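Side-chain contacts in GP37 (Pseudomonas phage phikz, PDB 5FT0), which inhibits the RNA degradosome of the phage's bacterial host, probably by acting on the ribonuclease RNase E: residues Glu9-Ala14 and Ser76-Asp81; Val45-Met50 and Glu72-Arg77; Asn82-Asp87 and Val223-Lys228. All coordinates share one frame; numbering follows the deposited sequence.

Interaction 1 of 3, residues Glu9-Ala14 and Ser76-Asp81; sequences EEQLQA and SRIIAD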
ATOM      1  N   GLU A   9     -26.951 -13.294   8.889  1.00 25.26           N
ATOM      2  CA  GLU A   9     -27.477 -14.384   9.708  1.00 28.03           C
ATOM      3  C   GLU A   9     -27.064 -15.751   9.165  1.00 32.98           C
ATOM      4  O   GLU A   9     -26.735 -16.653   9.944  1.00 32.69           O
ATOM      5  CB  GLU A   9     -29.001 -14.288   9.817  1.00 30.04           C
ATOM      6  CG  GLU A   9     -29.501 -13.120  10.662  1.00 33.88           C
ATOM      7  CD  GLU A   9     -30.032 -11.974   9.825  1.00 36.94           C
ATOM      8  OE1 GLU A   9     -29.459 -11.700   8.747  1.00 36.46           O
ATOM      9  OE2 GLU A   9     -31.033 -11.354  10.241  1.00 42.07           O
ATOM     10  N   GLU A  10     -27.087 -15.937   7.837  1.00 29.93           N
ATOM     11  CA  GLU A  10     -26.616 -17.206   7.277  1.00 31.10           C
ATOM     12  C   GLU A  10     -25.144 -17.423   7.596  1.00 31.83           C
ATOM     13  O   GLU A  10     -24.722 -18.547   7.890  1.00 34.33           O
ATOM     14  CB  GLU A  10     -26.813 -17.270   5.755  1.00 36.08           C
ATOM     15  CG  GLU A  10     -27.986 -16.503   5.179  1.00 46.23           C
ATOM     16  CD  GLU A  10     -28.125 -16.660   3.671  1.00 49.89           C
ATOM     17  OE1 GLU A  10     -27.602 -17.640   3.106  1.00 52.36           O
ATOM     18  OE2 GLU A  10     -28.741 -15.774   3.046  1.00 43.97           O
ATOM     19  N   GLN A  11     -24.342 -16.359   7.518  1.00 27.96           N
ATOM     20  CA  GLN A  11     -22.927 -16.473   7.851  1.00 32.38           C
ATOM     21  C   GLN A  11     -22.742 -16.843   9.317  1.00 31.00           C
ATOM     22  O   GLN A  11     -21.992 -17.772   9.642  1.00 28.63           O
ATOM     23  CB  GLN A  11     -22.209 -15.165   7.523  1.00 27.09           C
ATOM     24  CG  GLN A  11     -22.455 -14.667   6.111  1.00 28.49           C
ATOM     25  CD  GLN A  11     -21.926 -13.263   5.885  1.00 32.54           C
ATOM     26  OE1 GLN A  11     -20.794 -12.948   6.251  1.00 29.57           O
ATOM     27  NE2 GLN A  11     -22.747 -12.410   5.276  1.00 30.17           N
ATOM     28  N   LEU A  12     -23.433 -16.136  10.215  1.00 33.17           N
ATOM     29  CA  LEU A  12     -23.283 -16.397  11.644  1.00 30.14           C
ATOM     30  C   LEU A  12     -23.755 -17.801  12.003  1.00 36.24           C
ATOM     31  O   LEU A  12     -23.169 -18.456  12.872  1.00 34.46           O
ATOM     32  CB  LEU A  12     -24.046 -15.347  12.449  1.00 32.25           C
ATOM     33  CG  LEU A  12     -23.900 -15.420  13.970  1.00 38.31           C
ATOM     34  CD1 LEU A  12     -22.434 -15.407  14.370  1.00 33.64           C
ATOM     35  CD2 LEU A  12     -24.632 -14.260  14.619  1.00 34.37           C
ATOM     36  N   GLN A  13     -24.806 -18.286  11.335  1.00 33.07           N
ATOM     37  CA  GLN A  13     -25.282 -19.642  11.595  1.00 33.86           C
ATOM     38  C   GLN A  13     -24.237 -20.681  11.205  1.00 35.05           C
ATOM     39  O   GLN A  13     -24.022 -21.659  11.930  1.00 37.36           O
ATOM     40  CB  GLN A  13     -26.592 -19.890  10.850  1.00 39.96           C
ATOM     41  CG  GLN A  13     -27.789 -19.185  11.471  1.00 48.58           C
ATOM     42  CD  GLN A  13     -28.953 -19.049  10.510  1.00 51.57           C
ATOM     43  OE1 GLN A  13     -28.973 -19.667   9.445  1.00 58.26           O
ATOM     44  NE2 GLN A  13     -29.931 -18.231  10.881  1.00 50.09           N
ATOM     45  N   ALA A  14     -23.574 -20.486  10.063  1.00 29.57           N
ATOM     46  CA  ALA A  14     -22.491 -21.386   9.679  1.00 34.31           C
ATOM     47  C   ALA A  14     -21.311 -21.264  10.637  1.00 32.23           C
ATOM     48  O   ALA A  14     -20.727 -22.274  11.047  1.00 31.88           O
ATOM     49  CB  ALA A  14     -22.050 -21.096   8.244  1.00 26.07           C
ATOM     50  N   SER A  76     -17.555 -21.036   2.427  1.00 23.78           N
ATOM     51  CA  SER A  76     -16.342 -21.750   2.816  1.00 25.80           C
ATOM     52  C   SER A  76     -15.163 -20.802   2.992  1.00 28.15           C
ATOM     53  O   SER A  76     -14.275 -21.066   3.811  1.00 26.25           O
ATOM     54  CB  SER A  76     -16.008 -22.830   1.784  1.00 28.48           C
ATOM     55  OG  SER A  76     -15.438 -22.264   0.617  1.00 31.29           O
ATOM     56  N   ARG A  77     -15.130 -19.701   2.234  1.00 23.56           N
ATOM     57  CA  ARG A  77     -14.084 -18.703   2.435  1.00 25.33           C
ATOM     58  C   ARG A  77     -14.326 -17.903   3.711  1.00 30.14           C
ATOM     59  O   ARG A  77     -13.373 -17.517   4.397  1.00 27.33           O
ATOM     60  CB  ARG A  77     -13.996 -17.766   1.227  1.00 23.29           C
ATOM     61  CG  ARG A  77     -13.676 -18.447  -0.110  1.00 27.68           C
ATOM     62  CD  ARG A  77     -12.374 -19.237  -0.066  1.00 21.42           C
ATOM     63  NE  ARG A  77     -11.209 -18.395   0.215  1.00 25.86           N
ATOM     64  CZ  ARG A  77     -10.398 -17.897  -0.712  1.00 32.80           C
ATOM     65  NH1 ARG A  77     -10.621 -18.146  -1.995  1.00 26.01           N
ATOM     66  NH2 ARG A  77      -9.362 -17.149  -0.357  1.00 33.08           N
ATOM     67  N   ILE A  78     -15.591 -17.633   4.042  1.00 27.20           N
ATOM     68  CA  ILE A  78     -15.891 -16.913   5.276  1.00 27.98           C
ATOM     69  C   ILE A  78     -15.566 -17.777   6.490  1.00 30.19           C
ATOM     70  O   ILE A  78     -15.007 -17.294   7.482  1.00 27.60           O
ATOM     71  CB  ILE A  78     -17.359 -16.449   5.284  1.00 25.97           C
ATOM     72  CG1 ILE A  78     -17.620 -15.467   4.142  1.00 23.68           C
ATOM     73  CG2 ILE A  78     -17.724 -15.821   6.627  1.00 24.64           C
ATOM     74  CD1 ILE A  78     -19.066 -15.020   4.048  1.00 26.86           C
ATOM     75  N   ILE A  79     -15.911 -19.065   6.432  1.00 23.06           N
ATOM     76  CA  ILE A  79     -15.589 -19.977   7.525  1.00 27.03           C
ATOM     77  C   ILE A  79     -14.081 -20.036   7.739  1.00 34.71           C
ATOM     78  O   ILE A  79     -13.587 -19.872   8.862  1.00 28.78           O
ATOM     79  CB  ILE A  79     -16.172 -21.373   7.249  1.00 26.87           C
ATOM     80  CG1 ILE A  79     -17.703 -21.319   7.216  1.00 28.64           C
ATOM     81  CG2 ILE A  79     -15.675 -22.377   8.285  1.00 25.37           C
ATOM     82  CD1 ILE A  79     -18.337 -22.584   6.690  1.00 23.06           C
ATOM     83  N   ALA A  80     -13.328 -20.265   6.659  1.00 23.12           N
ATOM     84  CA  ALA A  80     -11.873 -20.316   6.769  1.00 24.64           C
ATOM     85  C   ALA A  80     -11.308 -18.997   7.282  1.00 25.72           C
ATOM     86  O   ALA A  80     -10.346 -18.986   8.058  1.00 27.54           O
ATOM     87  CB  ALA A  80     -11.258 -20.675   5.416  1.00 22.49           C
ATOM     88  N   ASP A  81     -11.904 -17.875   6.868  1.00 27.41           N
ATOM     89  CA  ASP A  81     -11.441 -16.566   7.318  1.00 25.83           C
ATOM     90  C   ASP A  81     -11.585 -16.389   8.825  1.00 34.94           C
ATOM     91  O   ASP A  81     -10.833 -15.618   9.432  1.00 35.92           O
ATOM     92  CB  ASP A  81     -12.211 -15.462   6.593  1.00 37.96           C
ATOM     93  CG  ASP A  81     -11.391 -14.791   5.515  1.00 51.88           C
ATOM     94  OD1 ASP A  81     -10.173 -14.608   5.727  1.00 66.30           O
ATOM     95  OD2 ASP A  81     -11.963 -14.440   4.462  1.00 60.76           O
TER

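Interaction 2 of 3, residues Val45-Met50 and Glu72-Arg77; sequences VTCATM and EYVLSR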
ATOM      1  N   VAL A  45     -15.747 -14.331  -8.757  1.00 40.38           N
ATOM      2  CA  VAL A  45     -16.749 -13.958  -7.767  1.00 38.46           C
ATOM      3  C   VAL A  45     -16.388 -12.600  -7.185  1.00 42.36           C
ATOM      4  O   VAL A  45     -15.217 -12.330  -6.898  1.00 46.57           O
ATOM      5  CB  VAL A  45     -16.857 -15.020  -6.650  1.00 35.85           C
ATOM      6  CG1 VAL A  45     -17.898 -14.614  -5.618  1.00 30.59           C
ATOM      7  CG2 VAL A  45     -17.190 -16.378  -7.239  1.00 36.83           C
ATOM      8  N   THR A  46     -17.397 -11.748  -7.013  1.00 37.83           N
ATOM      9  CA  THR A  46     -17.242 -10.449  -6.371  1.00 45.82           C
ATOM     10  C   THR A  46     -18.218 -10.348  -5.209  1.00 43.12           C
ATOM     11  O   THR A  46     -19.410 -10.628  -5.371  1.00 42.41           O
ATOM     12  CB  THR A  46     -17.478  -9.307  -7.365  1.00 45.92           C
ATOM     13  OG1 THR A  46     -16.521  -9.394  -8.429  1.00 50.02           O
ATOM     14  CG2 THR A  46     -17.340  -7.958  -6.674  1.00 44.75           C
ATOM     15  N   CYS A  47     -17.712  -9.949  -4.043  1.00 46.33           N
ATOM     16  CA  CYS A  47     -18.508  -9.819  -2.828  1.00 45.66           C
ATOM     17  C   CYS A  47     -18.410  -8.389  -2.314  1.00 48.96           C
ATOM     18  O   CYS A  47     -17.305  -7.853  -2.172  1.00 48.16           O
ATOM     19  CB  CYS A  47     -18.033 -10.801  -1.752  1.00 40.11           C
ATOM     20  SG  CYS A  47     -18.076 -12.536  -2.242  1.00 41.23           S
ATOM     21  N   ALA A  48     -19.558  -7.778  -2.026  1.00 41.56           N
ATOM     22  CA  ALA A  48     -19.615  -6.376  -1.635  1.00 48.96           C
ATOM     23  C   ALA A  48     -20.431  -6.213  -0.362  1.00 48.46           C
ATOM     24  O   ALA A  48     -21.533  -6.760  -0.253  1.00 47.45           O
ATOM     25  CB  ALA A  48     -20.217  -5.516  -2.750  1.00 42.86           C
ATOM     26  N   THR A  49     -19.890  -5.457   0.589  1.00 51.47           N
ATOM     27  CA  THR A  49     -20.583  -5.060   1.809  1.00 55.81           C
ATOM     28  C   THR A  49     -20.642  -3.541   1.896  1.00 61.29           C
ATOM     29  O   THR A  49     -20.099  -2.820   1.056  1.00 66.69           O
ATOM     30  CB  THR A  49     -19.895  -5.608   3.064  1.00 57.55           C
ATOM     31  OG1 THR A  49     -18.606  -4.999   3.211  1.00 63.46           O
ATOM     32  CG2 THR A  49     -19.744  -7.106   2.993  1.00 51.46           C
HETATM   33  N   MSE A  50     -21.293  -3.063   2.948  1.00 62.96           N
HETATM   34  CA  MSE A  50     -21.390  -1.635   3.194  1.00 68.20           C
HETATM   35  C   MSE A  50     -20.093  -1.089   3.788  1.00 70.23           C
HETATM   36  O   MSE A  50     -19.604  -0.041   3.366  1.00 77.23           O
HETATM   37  CB  MSE A  50     -22.563  -1.334   4.125  1.00 71.34           C
HETATM   38  CG  MSE A  50     -23.011   0.115   4.097  1.00 93.03           C
HETATM   39 SE   MSE A  50     -24.047   0.595   5.672  1.00159.37          SE
HETATM   40  CE  MSE A  50     -22.667   0.329   7.024  1.00 94.67           C
ATOM     41  N   GLU A  72     -22.184 -21.610  -1.610  1.00 27.11           N
ATOM     42  CA  GLU A  72     -21.406 -22.531  -0.789  1.00 30.51           C
ATOM     43  C   GLU A  72     -19.934 -22.145  -0.783  1.00 30.64           C
ATOM     44  O   GLU A  72     -19.282 -22.160   0.267  1.00 29.44           O
ATOM     45  CB  GLU A  72     -21.577 -23.963  -1.291  1.00 31.62           C
ATOM     46  CG  GLU A  72     -22.386 -24.856  -0.374  1.00 45.56           C
ATOM     47  CD  GLU A  72     -22.210 -26.327  -0.700  1.00 55.40           C
ATOM     48  OE1 GLU A  72     -21.894 -26.651  -1.865  1.00 58.83           O
ATOM     49  OE2 GLU A  72     -22.380 -27.161   0.213  1.00 69.08           O
ATOM     50  N   TYR A  73     -19.392 -21.798  -1.954  1.00 23.91           N
ATOM     51  CA  TYR A  73     -17.977 -21.444  -2.031  1.00 25.36           C
ATOM     52  C   TYR A  73     -17.666 -20.229  -1.167  1.00 24.07           C
ATOM     53  O   TYR A  73     -16.688 -20.224  -0.412  1.00 25.61           O
ATOM     54  CB  TYR A  73     -17.563 -21.182  -3.480  1.00 27.40           C
ATOM     55  CG  TYR A  73     -16.115 -20.769  -3.589  1.00 27.32           C
ATOM     56  CD1 TYR A  73     -15.103 -21.716  -3.571  1.00 22.94           C
ATOM     57  CD2 TYR A  73     -15.757 -19.429  -3.672  1.00 24.72           C
ATOM     58  CE1 TYR A  73     -13.776 -21.344  -3.647  1.00 32.25           C
ATOM     59  CE2 TYR A  73     -14.430 -19.048  -3.749  1.00 34.47           C
ATOM     60  CZ  TYR A  73     -13.446 -20.011  -3.737  1.00 26.63           C
ATOM     61  OH  TYR A  73     -12.125 -19.641  -3.815  1.00 37.68           O
ATOM     62  N   VAL A  74     -18.488 -19.182  -1.271  1.00 25.21           N
ATOM     63  CA  VAL A  74     -18.239 -17.963  -0.508  1.00 27.63           C
ATOM     64  C   VAL A  74     -18.331 -18.243   0.987  1.00 26.18           C
ATOM     65  O   VAL A  74     -17.537 -17.721   1.780  1.00 29.47           O
ATOM     66  CB  VAL A  74     -19.211 -16.849  -0.941  1.00 29.00           C
ATOM     67  CG1 VAL A  74     -19.030 -15.617  -0.063  1.00 22.87           C
ATOM     68  CG2 VAL A  74     -18.991 -16.491  -2.402  1.00 26.17           C
ATOM     69  N   LEU A  75     -19.293 -19.074   1.397  1.00 27.74           N
ATOM     70  CA  LEU A  75     -19.387 -19.459   2.801  1.00 23.43           C
ATOM     71  C   LEU A  75     -18.117 -20.161   3.267  1.00 25.85           C
ATOM     72  O   LEU A  75     -17.631 -19.908   4.376  1.00 26.72           O
ATOM     73  CB  LEU A  75     -20.606 -20.352   3.028  1.00 27.35           C
ATOM     74  CG  LEU A  75     -21.966 -19.661   3.124  1.00 30.07           C
ATOM     75  CD1 LEU A  75     -23.078 -20.685   3.319  1.00 33.35           C
ATOM     76  CD2 LEU A  75     -21.961 -18.657   4.268  1.00 27.58           C
ATOM     77  N   SER A  76     -17.555 -21.036   2.427  1.00 23.78           N
ATOM     78  CA  SER A  76     -16.342 -21.750   2.816  1.00 25.80           C
ATOM     79  C   SER A  76     -15.163 -20.802   2.992  1.00 28.15           C
ATOM     80  O   SER A  76     -14.275 -21.066   3.811  1.00 26.25           O
ATOM     81  CB  SER A  76     -16.008 -22.830   1.784  1.00 28.48           C
ATOM     82  OG  SER A  76     -15.438 -22.264   0.617  1.00 31.29           O
ATOM     83  N   ARG A  77     -15.130 -19.701   2.234  1.00 23.56           N
ATOM     84  CA  ARG A  77     -14.084 -18.703   2.435  1.00 25.33           C
ATOM     85  C   ARG A  77     -14.326 -17.903   3.711  1.00 30.14           C
ATOM     86  O   ARG A  77     -13.373 -17.517   4.397  1.00 27.33           O
ATOM     87  CB  ARG A  77     -13.996 -17.766   1.227  1.00 23.29           C
ATOM     88  CG  ARG A  77     -13.676 -18.447  -0.110  1.00 27.68           C
ATOM     89  CD  ARG A  77     -12.374 -19.237  -0.066  1.00 21.42           C
ATOM     90  NE  ARG A  77     -11.209 -18.395   0.215  1.00 25.86           N
ATOM     91  CZ  ARG A  77     -10.398 -17.897  -0.712  1.00 32.80           C
ATOM     92  NH1 ARG A  77     -10.621 -18.146  -1.995  1.00 26.01           N
ATOM     93  NH2 ARG A  77      -9.362 -17.149  -0.357  1.00 33.08           N
TER

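Interaction 3 of 3, residues Asn82-Asp87 and Val223-Lys228; sequences NLKYVD and VLFTIK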
ATOM      1  N   ASN A  82     -12.542 -17.071   9.445  1.00 28.51           N
ATOM      2  CA  ASN A  82     -12.816 -16.870  10.860  1.00 29.74           C
ATOM      3  C   ASN A  82     -12.186 -17.925  11.756  1.00 32.47           C
ATOM      4  O   ASN A  82     -12.302 -17.816  12.982  1.00 33.39           O
ATOM      5  CB  ASN A  82     -14.327 -16.816  11.097  1.00 28.74           C
ATOM      6  CG  ASN A  82     -14.916 -15.468  10.732  1.00 36.05           C
ATOM      7  OD1 ASN A  82     -14.925 -14.545  11.546  1.00 36.11           O
ATOM      8  ND2 ASN A  82     -15.393 -15.342   9.498  1.00 27.84           N
ATOM      9  N   LEU A  83     -11.522 -18.931  11.180  1.00 28.47           N
ATOM     10  CA  LEU A  83     -10.757 -19.874  11.990  1.00 26.50           C
ATOM     11  C   LEU A  83      -9.686 -19.165  12.805  1.00 31.18           C
ATOM     12  O   LEU A  83      -9.344 -19.619  13.902  1.00 27.70           O
ATOM     13  CB  LEU A  83     -10.114 -20.939  11.100  1.00 23.98           C
ATOM     14  CG  LEU A  83     -11.068 -21.899  10.397  1.00 28.79           C
ATOM     15  CD1 LEU A  83     -10.298 -22.838   9.472  1.00 30.01           C
ATOM     16  CD2 LEU A  83     -11.877 -22.681  11.422  1.00 25.83           C
ATOM     17  N   LYS A  84      -9.152 -18.057  12.285  1.00 27.30           N
ATOM     18  CA  LYS A  84      -8.147 -17.281  13.002  1.00 28.83           C
ATOM     19  C   LYS A  84      -8.642 -16.801  14.357  1.00 33.02           C
ATOM     20  O   LYS A  84      -7.824 -16.545  15.247  1.00 32.96           O
ATOM     21  CB  LYS A  84      -7.723 -16.071  12.167  1.00 35.14           C
ATOM     22  CG  LYS A  84      -6.672 -16.367  11.120  1.00 47.97           C
ATOM     23  CD  LYS A  84      -6.536 -15.194  10.164  1.00 50.94           C
ATOM     24  CE  LYS A  84      -7.760 -15.090   9.269  1.00 52.96           C
ATOM     25  NZ  LYS A  84      -7.894 -13.746   8.648  1.00 47.42           N
ATOM     26  N   TYR A  85      -9.954 -16.667  14.533  1.00 29.45           N
ATOM     27  CA  TYR A  85     -10.526 -16.138  15.761  1.00 32.60           C
ATOM     28  C   TYR A  85     -11.017 -17.223  16.707  1.00 32.37           C
ATOM     29  O   TYR A  85     -11.529 -16.901  17.784  1.00 38.50           O
ATOM     30  CB  TYR A  85     -11.662 -15.169  15.424  1.00 34.23           C
ATOM     31  CG  TYR A  85     -11.230 -14.093  14.452  1.00 39.80           C
ATOM     32  CD1 TYR A  85     -10.210 -13.208  14.779  1.00 38.41           C
ATOM     33  CD2 TYR A  85     -11.827 -13.974  13.204  1.00 36.39           C
ATOM     34  CE1 TYR A  85      -9.801 -12.227  13.894  1.00 40.83           C
ATOM     35  CE2 TYR A  85     -11.425 -12.995  12.311  1.00 36.53           C
ATOM     36  CZ  TYR A  85     -10.413 -12.124  12.663  1.00 45.73           C
ATOM     37  OH  TYR A  85     -10.009 -11.147  11.782  1.00 49.18           O
ATOM     38  N   VAL A  86     -10.875 -18.496  16.333  1.00 31.37           N
ATOM     39  CA  VAL A  86     -11.126 -19.583  17.270  1.00 26.71           C
ATOM     40  C   VAL A  86     -10.160 -19.453  18.438  1.00 34.21           C
ATOM     41  O   VAL A  86      -8.954 -19.256  18.240  1.00 31.73           O
ATOM     42  CB  VAL A  86     -10.987 -20.938  16.560  1.00 25.09           C
ATOM     43  CG1 VAL A  86     -10.947 -22.074  17.567  1.00 27.83           C
ATOM     44  CG2 VAL A  86     -12.137 -21.140  15.578  1.00 29.18           C
ATOM     45  N   ASP A  87     -10.694 -19.559  19.662  1.00 34.34           N
ATOM     46  CA  ASP A  87      -9.939 -19.315  20.889  1.00 36.18           C
ATOM     47  C   ASP A  87      -8.527 -19.892  20.856  1.00 32.40           C
ATOM     48  O   ASP A  87      -7.539 -19.153  20.922  1.00 32.50           O
ATOM     49  CB  ASP A  87     -10.702 -19.888  22.089  1.00 30.94           C
ATOM     50  CG  ASP A  87     -11.929 -19.078  22.448  1.00 38.40           C
ATOM     51  OD1 ASP A  87     -11.997 -17.891  22.071  1.00 40.99           O
ATOM     52  OD2 ASP A  87     -12.828 -19.631  23.116  1.00 52.12           O
ATOM     53  N   VAL A 223     -13.518 -27.020   3.941  1.00 28.30           N
ATOM     54  CA  VAL A 223     -12.849 -25.836   4.465  1.00 29.01           C
ATOM     55  C   VAL A 223     -11.356 -26.004   4.229  1.00 23.44           C
ATOM     56  O   VAL A 223     -10.776 -27.031   4.603  1.00 30.69           O
ATOM     57  CB  VAL A 223     -13.150 -25.621   5.957  1.00 25.78           C
ATOM     58  CG1 VAL A 223     -12.392 -24.409   6.472  1.00 20.03           C
ATOM     59  CG2 VAL A 223     -14.646 -25.451   6.173  1.00 31.59           C
ATOM     60  N   LEU A 224     -10.739 -25.004   3.608  1.00 23.09           N
ATOM     61  CA  LEU A 224      -9.319 -25.026   3.288  1.00 24.71           C
ATOM     62  C   LEU A 224      -8.601 -23.942   4.076  1.00 27.31           C
ATOM     63  O   LEU A 224      -9.138 -22.848   4.271  1.00 27.62           O
ATOM     64  CB  LEU A 224      -9.082 -24.813   1.787  1.00 25.77           C
ATOM     65  CG  LEU A 224      -9.766 -25.784   0.820  1.00 34.05           C
ATOM     66  CD1 LEU A 224      -9.462 -25.396  -0.619  1.00 29.29           C
ATOM     67  CD2 LEU A 224      -9.337 -27.215   1.095  1.00 30.12           C
ATOM     68  N   PHE A 225      -7.382 -24.245   4.517  1.00 24.19           N
ATOM     69  CA  PHE A 225      -6.561 -23.276   5.227  1.00 29.52           C
ATOM     70  C   PHE A 225      -5.098 -23.648   5.041  1.00 25.76           C
ATOM     71  O   PHE A 225      -4.729 -24.819   5.161  1.00 24.88           O
ATOM     72  CB  PHE A 225      -6.907 -23.222   6.722  1.00 23.56           C
ATOM     73  CG  PHE A 225      -6.472 -21.949   7.402  1.00 24.96           C
ATOM     74  CD1 PHE A 225      -5.142 -21.736   7.731  1.00 25.99           C
ATOM     75  CD2 PHE A 225      -7.397 -20.970   7.716  1.00 29.12           C
ATOM     76  CE1 PHE A 225      -4.746 -20.565   8.354  1.00 25.12           C
ATOM     77  CE2 PHE A 225      -7.008 -19.798   8.343  1.00 24.42           C
ATOM     78  CZ  PHE A 225      -5.682 -19.596   8.660  1.00 27.08           C
ATOM     79  N   THR A 226      -4.275 -22.647   4.746  1.00 23.86           N
ATOM     80  CA  THR A 226      -2.840 -22.837   4.587  1.00 25.05           C
ATOM     81  C   THR A 226      -2.098 -21.831   5.455  1.00 28.95           C
ATOM     82  O   THR A 226      -2.511 -20.673   5.571  1.00 26.69           O
ATOM     83  CB  THR A 226      -2.410 -22.686   3.113  1.00 29.06           C
ATOM     84  OG1 THR A 226      -2.987 -23.741   2.331  1.00 27.78           O
ATOM     85  CG2 THR A 226      -0.895 -22.746   2.978  1.00 24.56           C
ATOM     86  N   ILE A 227      -1.020 -22.288   6.082  1.00 26.14           N
ATOM     87  CA  ILE A 227      -0.076 -21.424   6.776  1.00 29.71           C
ATOM     88  C   ILE A 227       1.255 -21.517   6.048  1.00 30.06           C
ATOM     89  O   ILE A 227       1.773 -22.620   5.836  1.00 30.00           O
ATOM     90  CB  ILE A 227       0.084 -21.818   8.256  1.00 28.31           C
ATOM     91  CG1 ILE A 227      -1.259 -21.731   8.980  1.00 28.53           C
ATOM     92  CG2 ILE A 227       1.118 -20.933   8.928  1.00 27.76           C
ATOM     93  CD1 ILE A 227      -1.177 -22.076  10.446  1.00 33.25           C
ATOM     94  N   LYS A 228       1.799 -20.370   5.655  1.00 28.06           N
ATOM     95  CA  LYS A 228       3.091 -20.305   4.988  1.00 27.44           C
ATOM     96  C   LYS A 228       4.110 -19.696   5.936  1.00 30.68           C
ATOM     97  O   LYS A 228       3.845 -18.664   6.561  1.00 31.67           O
ATOM     98  CB  LYS A 228       3.022 -19.480   3.701  1.00 29.24           C
ATOM     99  CG  LYS A 228       4.367 -19.387   2.980  1.00 32.74           C
ATOM    100  CD  LYS A 228       4.282 -18.579   1.694  1.00 38.37           C
ATOM    101  CE  LYS A 228       4.185 -17.095   1.968  1.00 42.07           C
ATOM    102  NZ  LYS A 228       4.179 -16.306   0.705  1.00 48.50           N
TER

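Interaction 1 of 3, residues Glu9-Ala14 and Ser76-Asp81
Gln11 and Ile78 meet where the short helix 8-15 lies against helix 67-82. The CD1 methyl of Ile78 comes 3.5 Å from OE1 of Gln11 and 3.8 Å from CD of Gln11. That methyl stands well out of the amide plane, so it approaches over the flat group, and the two side chains cross at about a right angle. The Gln11 chain runs extended beyond CG (chi2 170°), which carries the amide from a backbone 7.5 Å away, CA to CA of Ile78, down to contact distance. A second, looser touch joins CB of Ala14 to CD1 of Ile79 at 4.3 Å.

Further out, NE2 of Gln11 is hydrogen-bonded to Glu28 O, with weak additional bonds to Thr7 O and Ile6 O; these fix the amide's orientation and leave OE1 on the side of Ile78. Ile79 also rests on Leu18, Val220 and Val223, and Ala14 O accepts from His217 NE2, tying the small helix to strand 206-217. A methyl group offers OE1 no hydrogen-bond donor, so the contact with Ile78 rests on van der Waals packing, while the amide's NE2 is held by Glu28 O.

Interaction 2 of 3, residues Val45-Met50 and Glu72-Arg77
Tyr73 O, just ahead of the Val74 that meets Val45 and Cys47, takes two donors. Ser76 OG donates to Tyr73 O at 2.6 Å, coming in at a C=O...donor angle of 128° and tilted a little from the carbonyl plane. Arg77 N gives Tyr73 O the regular helical bond at 3.1 Å. The hydroxyl of Ser76 thus folds back onto its own helix and adds a side-chain bond to the backbone ladder. Arg77, one turn after Tyr73, donates from NH1 to Tyr73 OH at 2.8 Å; the N-H...acceptor angle of 141° shows a bent bond, although the phenol oxygen lies close to the guanidinium plane. Arg77 NH2 has a further, weak bond to Pro132 O.

Helix 67-82 lies here on one face of the sheet 4-6/30-37/42-48/55-59, whose four antiparallel strands lie in chain order, the last three following one another directly. Alternation along the strand puts Val45 and Cys47 on the helix face and turns Thr46 away.

Val74 reaches the sheet with both methyls. With CG1 anti to the backbone N (chi1 175°), CG2 takes the position beside that nitrogen, and the two branches diverge toward different partners. CG2 of Val74 touches CG1 of Val45 at 3.9 Å, while CG1 of Val74 meets SG of Cys47, also at 3.9 Å. The sulfur remains 4.1 Å from CG2 of Val74, so it sits across the fork of the valine. Around this trio, Val45 also packs on Val32, Trp34 and Phe59, Cys47 on Ile30 and Thr55, and the Tyr73 ring stacks with Phe59. Elsewhere on the helix, Leu75 and Ser76 contact Val220 of the other sheet.

Interaction 3 of 3, residues Asn82-Asp87 and Val223-Lys228
Val223 starts the contact by setting its CG1 methyl 4.0 Å from CD1 of Leu83. CG1 is placed opposite the backbone N (chi1 178°), and it is this branch that reaches Leu83; the two side chains cross at a slant. Leu224, next along, turns its CB bond away and rests on Glu214, which lines the pocket of a bound arginine; that ligand is about 9 Å from the side chain of Val223.

Phe225 returns to the contact side and, with Leu83, makes up most of it. Its CD2 lies 3.9 Å from CD1 of Leu83, so a single leucine methyl bridges Val223 and Phe225. The two side chains run past each other in opposite directions, which lets them overlap although CA of Leu83 and CA of Phe225 are 8.7 Å apart. At the far end of the ring, CZ of Phe225 meets CG of Lys84 at 4.2 Å, with the methylene at the ring edge. Only the aliphatic part of Lys84 is used: its chain bends at chi3 (-71°), and NZ is hydrogen-bonded to Asn108 OD1.

The strand carrying these residues, 220-232, is an inner strand of the seven-stranded antiparallel sheet, paired with 206-217 and 122-132, and the loop joining helices 67-82 and 87-98 packs on its face. Helix 158-187 shares this face: Phe184 touches both Leu83 and Phe225, and the ring of Tyr180 meets that of Phe225 with planes at about 30°. Further along, Ile227 places CG1 at the edge of the Phe225 ring, in its plane.

How the interactions relate
From the N terminus, strand 4-6 forms one edge of the small sheet, helix 8-15 follows and the other three strands come next; interaction 1 closes this loop of 61 intervening residues at helix 67-82. Interaction 2 closes a shorter loop of 21 residues nested inside it; the two share Ser76 and Arg77, and their centres lie 9 Å apart. Interaction 3 opens only after both have closed and spans 135 residues, from the loop after that helix to strand 220-232. It nevertheless adjoins interaction 1, with Ala80 CB 3.2 Å from Leu224 O and Ile79 CG2 3.9 Å from Val223 CG2. Helix 67-82 and its following loop thereby join the N-terminal helix and small sheet to the seven-stranded sheet.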